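Heme-binding protein A (Haemophilus parasuis 29755, PDB 3TPA) probably binds glutathione as an extracellular solute-binding protein of the GbpA family, although it carries the name of a heme binder. Local coordinates at residues 8-14 with 218-224; 32-38 with 504-508; 264-269 with 497-502. The protein carries 1 engineered substitution. All blocks are in the same frame, centred on the assembly; numbering follows the deposited sequence.

Interaction 1 (8-14 with 218-224); sequences NTLVNCI and IERLIFS
Leu10 and Leu221 form the apolar centre on the face of the sheet that also carries Asn12 and Phe223, and Ile218 joins them from the loop before the second strand. Leu10 CD1 reaches Ile218 CD1 at 3.7 Å, and Leu10 CB lies 3.8 Å from Leu221 CD1. Phe223 (chi1 m) continues this face: Asn12 (chi1 t) places ND2 over the ring, 3.5 Å from CZ, while Ile14 CD1 approaches Phe223 CB at 4.1 Å. The reverse face bears Thr9, Val11 and Cys13 beside Arg220, Ile222 and Ser224; here Thr9 CG2 meets Ile222 CD1 at 3.7 Å, and Cys13 is disulfide-bonded to Cys241.

Strands 9-14 and 220-224 are extended and parallel, with axes 4.5 Å apart crossing at -20°. Glu219 is turned to helical angles (-79/-33), so that Thr9 pairs with Arg220 (CA-CA 4.6 Å); the register holds unbroken to Cys13 with Ser224 (CA-CA 4.7 Å). The ladder uses alternate residues: Leu10 N to Arg220 O (2.9 Å), Ile222 N to Leu10 O (2.9 Å), Asn12 N to Ile222 O (2.7 Å), Ser224 N to Asn12 O (2.7 Å) and Ile14 N to Ser224 O (3.0 Å). At the polar edge Arg220 N donates to Asn8 O (3.2 Å), and Glu219 N to Asn8 OD1 (2.8 Å); the Glu219 carboxylate turns to Lys215.

Strand 202-207 flanks 220-225, and 243-244 flanks 9-14. This is textbook parallel pairing within a mixed five-stranded sheet, consistent with one lobe of the periplasmic binding protein fold.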
loop_
_atom_site.group_PDB
_atom_site.type_symbol
_atom_site.label_atom_id
_atom_site.label_comp_id
_atom_site.label_asym_id
_atom_site.label_seq_id
_atom_site.Cartn_x
_atom_site.Cartn_y
_atom_site.Cartn_z
ATOM N N ASN A 8 -19.487 24.694 6.851
ATOM C CA ASN A 8 -18.821 23.781 5.936
ATOM C C ASN A 8 -18.752 22.386 6.533
ATOM O O ASN A 8 -18.039 22.150 7.508
ATOM C CB ASN A 8 -17.411 24.281 5.595
ATOM C CG ASN A 8 -16.848 25.225 6.647
ATOM O OD1 ASN A 8 -15.996 24.847 7.454
ATOM N ND2 ASN A 8 -17.329 26.462 6.645
ATOM N N THR A 9 -19.515 21.470 5.954
ATOM C CA THR A 9 -19.547 20.092 6.421
ATOM C C THR A 9 -19.342 19.126 5.266
ATOM O O THR A 9 -20.221 18.974 4.434
ATOM C CB THR A 9 -20.890 19.772 7.071
ATOM O OG1 THR A 9 -21.065 20.599 8.225
ATOM C CG2 THR A 9 -20.949 18.310 7.476
ATOM N N LEU A 10 -18.182 18.475 5.218
ATOM C CA LEU A 10 -17.913 17.498 4.181
ATOM C C LEU A 10 -18.576 16.166 4.518
ATOM O O LEU A 10 -18.425 15.650 5.624
ATOM C CB LEU A 10 -16.400 17.310 4.004
ATOM C CG LEU A 10 -15.952 16.414 2.847
ATOM C CD1 LEU A 10 -14.702 16.979 2.208
ATOM C CD2 LEU A 10 -15.716 14.997 3.317
ATOM N N VAL A 11 -19.322 15.615 3.565
ATOM C CA VAL A 11 -19.955 14.312 3.757
ATOM C C VAL A 11 -19.212 13.227 2.969
ATOM O O VAL A 11 -19.175 13.252 1.734
ATOM C CB VAL A 11 -21.459 14.344 3.382
ATOM C CG1 VAL A 11 -22.076 12.953 3.490
ATOM C CG2 VAL A 11 -22.209 15.328 4.269
ATOM N N ASN A 12 -18.611 12.286 3.695
ATOM C CA ASN A 12 -17.829 11.199 3.095
ATOM C C ASN A 12 -18.647 9.922 3.175
ATOM O O ASN A 12 -18.888 9.398 4.259
ATOM C CB ASN A 12 -16.482 11.038 3.824
ATOM C CG ASN A 12 -15.562 9.967 3.193
ATOM O OD1 ASN A 12 -15.692 9.601 2.030
ATOM N ND2 ASN A 12 -14.629 9.469 3.984
ATOM N N CYS A 13 -19.085 9.421 2.028
ATOM C CA CYS A 13 -19.988 8.275 2.018
ATOM C C CYS A 13 -19.214 7.016 1.752
ATOM O O CYS A 13 -18.686 6.827 0.657
ATOM C CB CYS A 13 -21.080 8.444 0.960
ATOM S SG CYS A 13 -22.198 9.794 1.307
ATOM N N ILE A 14 -19.160 6.158 2.764
ATOM C CA ILE A 14 -18.332 4.968 2.720
ATOM C C ILE A 14 -19.138 3.672 2.740
ATOM O O ILE A 14 -20.228 3.611 3.302
ATOM C CB ILE A 14 -17.322 4.973 3.875
ATOM C CG1 ILE A 14 -18.054 5.170 5.206
ATOM C CG2 ILE A 14 -16.299 6.084 3.666
ATOM C CD1 ILE A 14 -17.165 4.998 6.415
ATOM N N ILE A 218 -12.331 22.981 6.673
ATOM C CA ILE A 218 -13.638 22.365 6.921
ATOM C C ILE A 218 -13.923 22.144 8.407
ATOM O O ILE A 218 -13.150 21.489 9.112
ATOM C CB ILE A 218 -13.787 21.027 6.179
ATOM C CG1 ILE A 218 -13.678 21.248 4.676
ATOM C CG2 ILE A 218 -15.123 20.374 6.510
ATOM C CD1 ILE A 218 -13.462 19.976 3.898
ATOM N N GLU A 219 -15.051 22.664 8.875
ATOM C CA GLU A 219 -15.376 22.601 10.296
ATOM C C GLU A 219 -15.917 21.259 10.780
ATOM O O GLU A 219 -15.701 20.886 11.928
ATOM C CB GLU A 219 -16.355 23.722 10.668
ATOM C CG GLU A 219 -15.675 25.064 10.856
ATOM C CD GLU A 219 -14.903 25.140 12.161
ATOM O OE1 GLU A 219 -13.970 25.966 12.252
ATOM O OE2 GLU A 219 -15.236 24.382 13.100
ATOM N N ARG A 220 -16.658 20.544 9.934
ATOM C CA ARG A 220 -17.249 19.255 10.334
ATOM C C ARG A 220 -17.164 18.204 9.224
ATOM O O ARG A 220 -17.420 18.471 8.043
ATOM C CB ARG A 220 -18.728 19.394 10.735
ATOM C CG ARG A 220 -19.034 19.325 12.236
ATOM C CD ARG A 220 -20.147 20.310 12.613
ATOM N NE ARG A 220 -19.894 21.656 12.107
ATOM C CZ ARG A 220 -20.810 22.588 11.904
ATOM N NH1 ARG A 220 -20.424 23.766 11.452
ATOM N NH2 ARG A 220 -22.102 22.362 12.154
ATOM N N LEU A 221 -16.836 16.998 9.648
ATOM C CA LEU A 221 -16.637 15.878 8.762
ATOM C C LEU A 221 -17.640 14.803 9.160
ATOM O O LEU A 221 -17.688 14.393 10.323
ATOM C CB LEU A 221 -15.217 15.344 8.953
ATOM C CG LEU A 221 -14.246 15.153 7.795
ATOM C CD1 LEU A 221 -14.131 16.397 6.914
ATOM C CD2 LEU A 221 -12.873 14.764 8.382
ATOM N N ILE A 222 -18.454 14.353 8.209
ATOM C CA ILE A 222 -19.330 13.219 8.467
ATOM C C ILE A 222 -18.984 12.052 7.558
ATOM O O ILE A 222 -19.068 12.170 6.337
ATOM C CB ILE A 222 -20.816 13.571 8.271
ATOM C CG1 ILE A 222 -21.200 14.771 9.134
ATOM C CG2 ILE A 222 -21.690 12.376 8.611
ATOM C CD1 ILE A 222 -22.602 15.285 8.874
ATOM N N PHE A 223 -18.595 10.927 8.156
ATOM C CA PHE A 223 -18.464 9.677 7.416
ATOM C C PHE A 223 -19.794 8.914 7.490
ATOM O O PHE A 223 -20.121 8.342 8.530
ATOM C CB PHE A 223 -17.362 8.796 8.002
ATOM C CG PHE A 223 -15.945 9.265 7.704
ATOM C CD1 PHE A 223 -14.903 8.357 7.696
ATOM C CD2 PHE A 223 -15.668 10.599 7.458
ATOM C CE1 PHE A 223 -13.591 8.771 7.434
ATOM C CE2 PHE A 223 -14.370 11.024 7.200
ATOM C CZ PHE A 223 -13.330 10.104 7.188
ATOM N N SER A 224 -20.548 8.907 6.391
ATOM C CA SER A 224 -21.851 8.249 6.365
ATOM C C SER A 224 -21.788 6.875 5.706
ATOM O O SER A 224 -21.476 6.757 4.525
ATOM C CB SER A 224 -22.878 9.121 5.642
ATOM O OG SER A 224 -24.092 8.413 5.438
#

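Interaction 2 (32-38 with 504-508); sequences FNASSQQ and YTAFY
Backbone-directed hydrogen bonds from side chains dominate. Residues 32-34 are helical in phi/psi, the chain kinks at Ser35, and a short, weakly bonded helix follows at about residues 36-38; residues 504-508 form an irregular, largely extended loop. Asn33 (chi1 m) accepts from Thr505 N through OD1 at 2.8 Å. Gln38 acts as a clamp: NE2 donates to Thr505 O (2.8 Å) and to Asn33 O (2.9 Å), while OE1 receives a weak bond from Phe507 N (3.4 Å). One water bridges Gln37 O (2.9 Å) and Tyr508 N (3.1 Å).

The aromatic part is an offset edge-to-face pair, Phe32 directing its edge at the face of Tyr504, with centroids 5.7 Å apart and planes at 76°. Among van der Waals contacts, Gln37 CD rests 3.4 Å from Tyr504 CB, its amide nitrogen being bonded to Asp160.

The loop before strand 511-512 is thereby fastened to helix 36-39 and the turn leading into it, while Phe507 and Gln38 both lean on Leu221 and Phe223 of strand 220-225.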
loop_
_atom_site.group_PDB
_atom_site.type_symbol
_atom_site.label_atom_id
_atom_site.label_comp_id
_atom_site.label_asym_id
_atom_site.label_seq_id
_atom_site.Cartn_x
_atom_site.Cartn_y
_atom_site.Cartn_z
ATOM N N PHE A 32 -7.982 3.177 8.401
ATOM C CA PHE A 32 -7.045 4.285 8.561
ATOM C C PHE A 32 -7.690 5.619 8.213
ATOM O O PHE A 32 -7.414 6.635 8.834
ATOM C CB PHE A 32 -5.816 4.061 7.682
ATOM C CG PHE A 32 -4.891 2.976 8.170
ATOM C CD1 PHE A 32 -4.720 2.729 9.520
ATOM C CD2 PHE A 32 -4.158 2.219 7.262
ATOM C CE1 PHE A 32 -3.829 1.720 9.968
ATOM C CE2 PHE A 32 -3.263 1.215 7.704
ATOM C CZ PHE A 32 -3.113 0.964 9.050
ATOM N N ASN A 33 -8.573 5.613 7.222
ATOM C CA ASN A 33 -9.227 6.835 6.788
ATOM C C ASN A 33 -10.062 7.467 7.911
ATOM O O ASN A 33 -10.254 8.684 7.953
ATOM C CB ASN A 33 -10.119 6.546 5.571
ATOM C CG ASN A 33 -9.315 6.308 4.322
ATOM O OD1 ASN A 33 -8.272 6.924 4.136
ATOM N ND2 ASN A 33 -9.785 5.410 3.457
ATOM N N ALA A 34 -10.575 6.625 8.802
ATOM C CA ALA A 34 -11.389 7.070 9.937
ATOM C C ALA A 34 -10.564 7.421 11.175
ATOM O O ALA A 34 -11.092 7.995 12.117
ATOM C CB ALA A 34 -12.406 5.997 10.295
ATOM N N SER A 35 -9.282 7.054 11.199
ATOM C CA SER A 35 -8.454 7.347 12.374
ATOM C C SER A 35 -7.160 8.115 12.056
ATOM O O SER A 35 -7.119 9.339 12.124
ATOM C CB SER A 35 -8.139 6.061 13.140
ATOM O OG SER A 35 -7.495 5.112 12.307
ATOM N N SER A 36 -6.109 7.395 11.695
ATOM C CA SER A 36 -4.801 7.996 11.470
ATOM C C SER A 36 -4.861 9.177 10.509
ATOM O O SER A 36 -4.117 10.148 10.664
ATOM C CB SER A 36 -3.820 6.936 10.954
ATOM O OG SER A 36 -4.482 6.080 10.031
ATOM N N GLN A 37 -5.740 9.091 9.511
ATOM C CA GLN A 37 -5.736 10.063 8.429
ATOM C C GLN A 37 -6.315 11.397 8.858
ATOM O O GLN A 37 -5.972 12.416 8.277
ATOM C CB GLN A 37 -6.451 9.533 7.170
ATOM C CG GLN A 37 -5.665 8.488 6.371
ATOM C CD GLN A 37 -4.474 9.063 5.607
ATOM O OE1 GLN A 37 -4.602 10.028 4.860
ATOM N NE2 GLN A 37 -3.313 8.454 5.784
ATOM N N GLN A 38 -7.183 11.396 9.868
ATOM C CA GLN A 38 -7.822 12.644 10.311
ATOM C C GLN A 38 -7.397 13.070 11.718
ATOM O O GLN A 38 -7.287 14.263 12.010
ATOM C CB GLN A 38 -9.350 12.497 10.324
ATOM C CG GLN A 38 -9.980 11.710 9.169
ATOM C CD GLN A 38 -9.588 12.190 7.770
ATOM O OE1 GLN A 38 -9.260 13.350 7.543
ATOM N NE2 GLN A 38 -9.630 11.276 6.824
ATOM N N TYR A 504 -5.297 6.447 0.493
ATOM C CA TYR A 504 -6.029 7.015 1.636
ATOM C C TYR A 504 -6.656 8.351 1.309
ATOM O O TYR A 504 -6.271 9.003 0.337
ATOM C CB TYR A 504 -5.123 7.125 2.865
ATOM C CG TYR A 504 -4.513 5.792 3.197
ATOM C CD1 TYR A 504 -5.319 4.703 3.513
ATOM C CD2 TYR A 504 -3.125 5.607 3.156
ATOM C CE1 TYR A 504 -4.763 3.464 3.792
ATOM C CE2 TYR A 504 -2.561 4.375 3.441
ATOM C CZ TYR A 504 -3.378 3.312 3.756
ATOM O OH TYR A 504 -2.798 2.100 4.031
ATOM N N THR A 505 -7.609 8.773 2.137
ATOM C CA THR A 505 -8.300 10.048 1.925
ATOM C C THR A 505 -8.106 10.989 3.131
ATOM O O THR A 505 -8.711 10.796 4.188
ATOM C CB THR A 505 -9.818 9.834 1.730
ATOM O OG1 THR A 505 -10.329 9.108 2.850
ATOM C CG2 THR A 505 -10.123 9.032 0.456
ATOM N N ALA A 506 -7.274 12.006 2.969
ATOM C CA ALA A 506 -7.100 13.030 4.001
ATOM C C ALA A 506 -7.896 14.279 3.627
ATOM O O ALA A 506 -7.888 14.704 2.476
ATOM C CB ALA A 506 -5.611 13.375 4.192
ATOM N N PHE A 507 -8.604 14.854 4.590
ATOM C CA PHE A 507 -9.459 15.998 4.309
ATOM C C PHE A 507 -8.906 17.329 4.813
ATOM O O PHE A 507 -9.506 18.377 4.589
ATOM C CB PHE A 507 -10.891 15.722 4.774
ATOM C CG PHE A 507 -11.501 14.517 4.104
ATOM C CD1 PHE A 507 -11.803 14.543 2.746
ATOM C CD2 PHE A 507 -11.741 13.358 4.813
ATOM C CE1 PHE A 507 -12.349 13.442 2.116
ATOM C CE2 PHE A 507 -12.282 12.247 4.191
ATOM C CZ PHE A 507 -12.586 12.288 2.835
ATOM N N TYR A 508 -7.743 17.295 5.463
ATOM C CA TYR A 508 -7.036 18.531 5.784
ATOM C C TYR A 508 -6.616 19.192 4.483
ATOM O O TYR A 508 -6.225 18.512 3.545
ATOM C CB TYR A 508 -5.793 18.267 6.641
ATOM C CG TYR A 508 -5.114 19.553 7.071
ATOM C CD1 TYR A 508 -5.693 20.374 8.046
ATOM C CD2 TYR A 508 -3.923 19.964 6.484
ATOM C CE1 TYR A 508 -5.085 21.556 8.440
ATOM C CE2 TYR A 508 -3.309 21.144 6.868
ATOM C CZ TYR A 508 -3.900 21.934 7.847
ATOM O OH TYR A 508 -3.295 23.104 8.230
HETATM O O HOH W 1 -6.581 15.091 7.224
#

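Interaction 3 (264-269 with 497-502); sequences LEREGL and FVQNPF
The strand 264-267 with its continuation to Leu269 runs alongside the loop 497-502, which is extended to Asn500 and then turns at Pro501 and Phe502. Their end-to-end directions are 19° apart, and they mesh through side chains and water with no direct hydrogen bond between them. The loop is closed by an Asx turn in which Asn500 OD1 accepts from Phe502 N at 2.7 Å.

Leu264 and Arg266 both project toward the loop, and Gln499 fills the hollow between them: its OE1 sits 3.0 Å from Glu265 C, 3.7 Å from Leu264 CB and 3.4 Å from Arg266 CG. Its NE2 is bonded to Asn486 O. Beyond Arg266 comes the next bump, Pro501, whose CG lies against one face of the guanidinium, 3.7 Å from Arg266 NH2, which also donates to Gly49 O. At the ends, Leu264 CD1 abuts the ring edge of Phe497 at CD2 (3.6 Å), and Leu269 (m,t) puts CD1 3.6 Å from Phe502 CE1 and 4.0 Å from Pro501 CB.

Three waters bridge the segments. One joins Arg266 NH2 (3.0 Å) to Gln499 O (2.5 Å); two others donate to Pro501 O (2.7 and 2.6 Å), linking it to Glu267 O (2.7 Å) and Leu269 N (2.8 Å) respectively.

The loop thus packs against the long strand 261-276, whose backbone pairs with strand 478-491, and Phe497 also touches Val488 of that neighbour.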
loop_
_atom_site.group_PDB
_atom_site.type_symbol
_atom_site.label_atom_id
_atom_site.label_comp_id
_atom_site.label_asym_id
_atom_site.label_seq_id
_atom_site.Cartn_x
_atom_site.Cartn_y
_atom_site.Cartn_z
ATOM N N LEU A 264 -11.164 11.822 -9.815
ATOM C CA LEU A 264 -9.704 11.737 -9.752
ATOM C C LEU A 264 -9.235 10.285 -9.913
ATOM O O LEU A 264 -9.860 9.360 -9.383
ATOM C CB LEU A 264 -9.189 12.300 -8.426
ATOM C CG LEU A 264 -9.598 13.725 -8.048
ATOM C CD1 LEU A 264 -9.116 14.070 -6.646
ATOM C CD2 LEU A 264 -9.064 14.729 -9.061
ATOM N N GLU A 265 -8.129 10.085 -10.631
ATOM C CA GLU A 265 -7.575 8.744 -10.824
ATOM C C GLU A 265 -6.059 8.757 -10.860
ATOM O O GLU A 265 -5.440 9.753 -11.217
ATOM C CB GLU A 265 -8.078 8.124 -12.126
ATOM C CG GLU A 265 -7.773 8.964 -13.367
ATOM C CD GLU A 265 -8.310 8.318 -14.627
ATOM O OE1 GLU A 265 -9.332 8.798 -15.154
ATOM O OE2 GLU A 265 -7.726 7.317 -15.081
ATOM N N ARG A 266 -5.475 7.630 -10.478
ATOM C CA ARG A 266 -4.043 7.405 -10.641
ATOM C C ARG A 266 -3.730 5.931 -10.404
ATOM O O ARG A 266 -4.517 5.208 -9.807
ATOM C CB ARG A 266 -3.230 8.297 -9.709
ATOM C CG ARG A 266 -3.464 8.063 -8.232
ATOM C CD ARG A 266 -2.514 8.919 -7.406
ATOM N NE ARG A 266 -1.141 8.454 -7.560
ATOM C CZ ARG A 266 -0.063 9.149 -7.222
ATOM N NH1 ARG A 266 1.132 8.616 -7.397
ATOM N NH2 ARG A 266 -0.174 10.365 -6.706
ATOM N N GLU A 267 -2.585 5.487 -10.886
ATOM C CA GLU A 267 -2.204 4.078 -10.795
ATOM C C GLU A 267 -1.978 3.683 -9.351
ATOM O O GLU A 267 -1.464 4.466 -8.561
ATOM C CB GLU A 267 -0.954 3.826 -11.650
ATOM C CG GLU A 267 -1.181 4.201 -13.119
ATOM C CD GLU A 267 0.054 4.013 -13.969
ATOM O OE1 GLU A 267 1.159 4.309 -13.485
ATOM O OE2 GLU A 267 -0.075 3.563 -15.122
ATOM N N GLY A 268 -2.399 2.472 -9.005
ATOM C CA GLY A 268 -2.165 1.951 -7.676
ATOM C C GLY A 268 -0.720 1.491 -7.603
ATOM O O GLY A 268 -0.108 1.227 -8.628
ATOM N N LEU A 269 -0.180 1.404 -6.397
ATOM C CA LEU A 269 1.180 0.900 -6.190
ATOM C C LEU A 269 1.117 -0.612 -6.066
ATOM O O LEU A 269 1.337 -1.174 -4.995
ATOM C CB LEU A 269 1.786 1.520 -4.932
ATOM C CG LEU A 269 1.713 3.049 -4.899
ATOM C CD1 LEU A 269 2.183 3.602 -3.551
ATOM C CD2 LEU A 269 2.491 3.685 -6.046
ATOM N N PHE A 497 -8.432 18.703 -2.695
ATOM C CA PHE A 497 -8.188 17.303 -2.367
ATOM C C PHE A 497 -7.118 16.790 -3.300
ATOM O O PHE A 497 -7.201 16.998 -4.502
ATOM C CB PHE A 497 -9.448 16.456 -2.549
ATOM C CG PHE A 497 -9.261 15.002 -2.175
ATOM C CD1 PHE A 497 -9.553 14.561 -0.897
ATOM C CD2 PHE A 497 -8.772 14.084 -3.101
ATOM C CE1 PHE A 497 -9.377 13.234 -0.541
ATOM C CE2 PHE A 497 -8.605 12.751 -2.753
ATOM C CZ PHE A 497 -8.904 12.326 -1.460
ATOM N N VAL A 498 -6.118 16.115 -2.744
ATOM C CA VAL A 498 -5.053 15.518 -3.541
ATOM C C VAL A 498 -5.081 14.007 -3.352
ATOM O O VAL A 498 -5.087 13.516 -2.229
ATOM C CB VAL A 498 -3.672 16.051 -3.123
ATOM C CG1 VAL A 498 -2.566 15.383 -3.939
ATOM C CG2 VAL A 498 -3.614 17.565 -3.266
ATOM N N GLN A 499 -5.120 13.266 -4.453
ATOM C CA GLN A 499 -5.201 11.819 -4.352
ATOM C C GLN A 499 -3.891 11.315 -3.773
ATOM O O GLN A 499 -2.823 11.785 -4.139
ATOM C CB GLN A 499 -5.458 11.198 -5.727
ATOM C CG GLN A 499 -6.490 10.107 -5.725
ATOM C CD GLN A 499 -6.636 9.448 -7.075
ATOM O OE1 GLN A 499 -6.294 10.025 -8.101
ATOM N NE2 GLN A 499 -7.136 8.226 -7.079
ATOM N N ASN A 500 -3.990 10.358 -2.860
ATOM C CA ASN A 500 -2.845 9.808 -2.152
ATOM C C ASN A 500 -2.421 8.506 -2.842
ATOM O O ASN A 500 -3.252 7.646 -3.091
ATOM C CB ASN A 500 -3.246 9.573 -0.687
ATOM C CG ASN A 500 -2.169 8.876 0.133
ATOM O OD1 ASN A 500 -1.373 8.095 -0.387
ATOM N ND2 ASN A 500 -2.155 9.149 1.430
ATOM N N PRO A 501 -1.121 8.354 -3.153
ATOM C CA PRO A 501 -0.643 7.158 -3.869
ATOM C C PRO A 501 -1.033 5.850 -3.167
ATOM O O PRO A 501 -1.252 4.823 -3.810
ATOM C CB PRO A 501 0.883 7.322 -3.856
ATOM C CG PRO A 501 1.128 8.767 -3.629
ATOM C CD PRO A 501 -0.012 9.236 -2.752
ATOM N N PHE A 502 -1.133 5.894 -1.845
ATOM C CA PHE A 502 -1.470 4.698 -1.064
ATOM C C PHE A 502 -2.967 4.426 -1.011
ATOM O O PHE A 502 -3.397 3.378 -0.541
ATOM C CB PHE A 502 -0.866 4.798 0.336
ATOM C CG PHE A 502 0.620 4.990 0.314
ATOM C CD1 PHE A 502 1.456 3.923 0.041
ATOM C CD2 PHE A 502 1.178 6.239 0.523
ATOM C CE1 PHE A 502 2.841 4.085 -0.001
ATOM C CE2 PHE A 502 2.560 6.421 0.492
ATOM C CZ PHE A 502 3.400 5.340 0.213
HETATM O O HOH W 2 -2.100 12.686 -6.404
HETATM O O HOH W 3 -2.643 4.944 -6.140
HETATM O O HOH W 4 -1.670 2.246 -4.128
#

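In the fold
From the N terminus, strand 9-14 comes first and is joined in interaction 1 by 218-224, closing a loop of 203 residues. Within that loop lies 32-38, whose partner 504-508 arrives only near the C terminus, so interactions 1 and 2 cross. Interaction 3 opens after interaction 1 has closed and lies wholly within the span of interaction 2. The crossing pair is in direct contact: Phe223 packs on Asn33 and Ala34, and Phe507 on Leu10 and Asn12. Phe497 links interactions 2 and 3 by touching Thr505, Ala506 and Phe507. The C-terminal loop thereby connects the long strand 261-276 with helix 36-39 and the sheet containing 9-14.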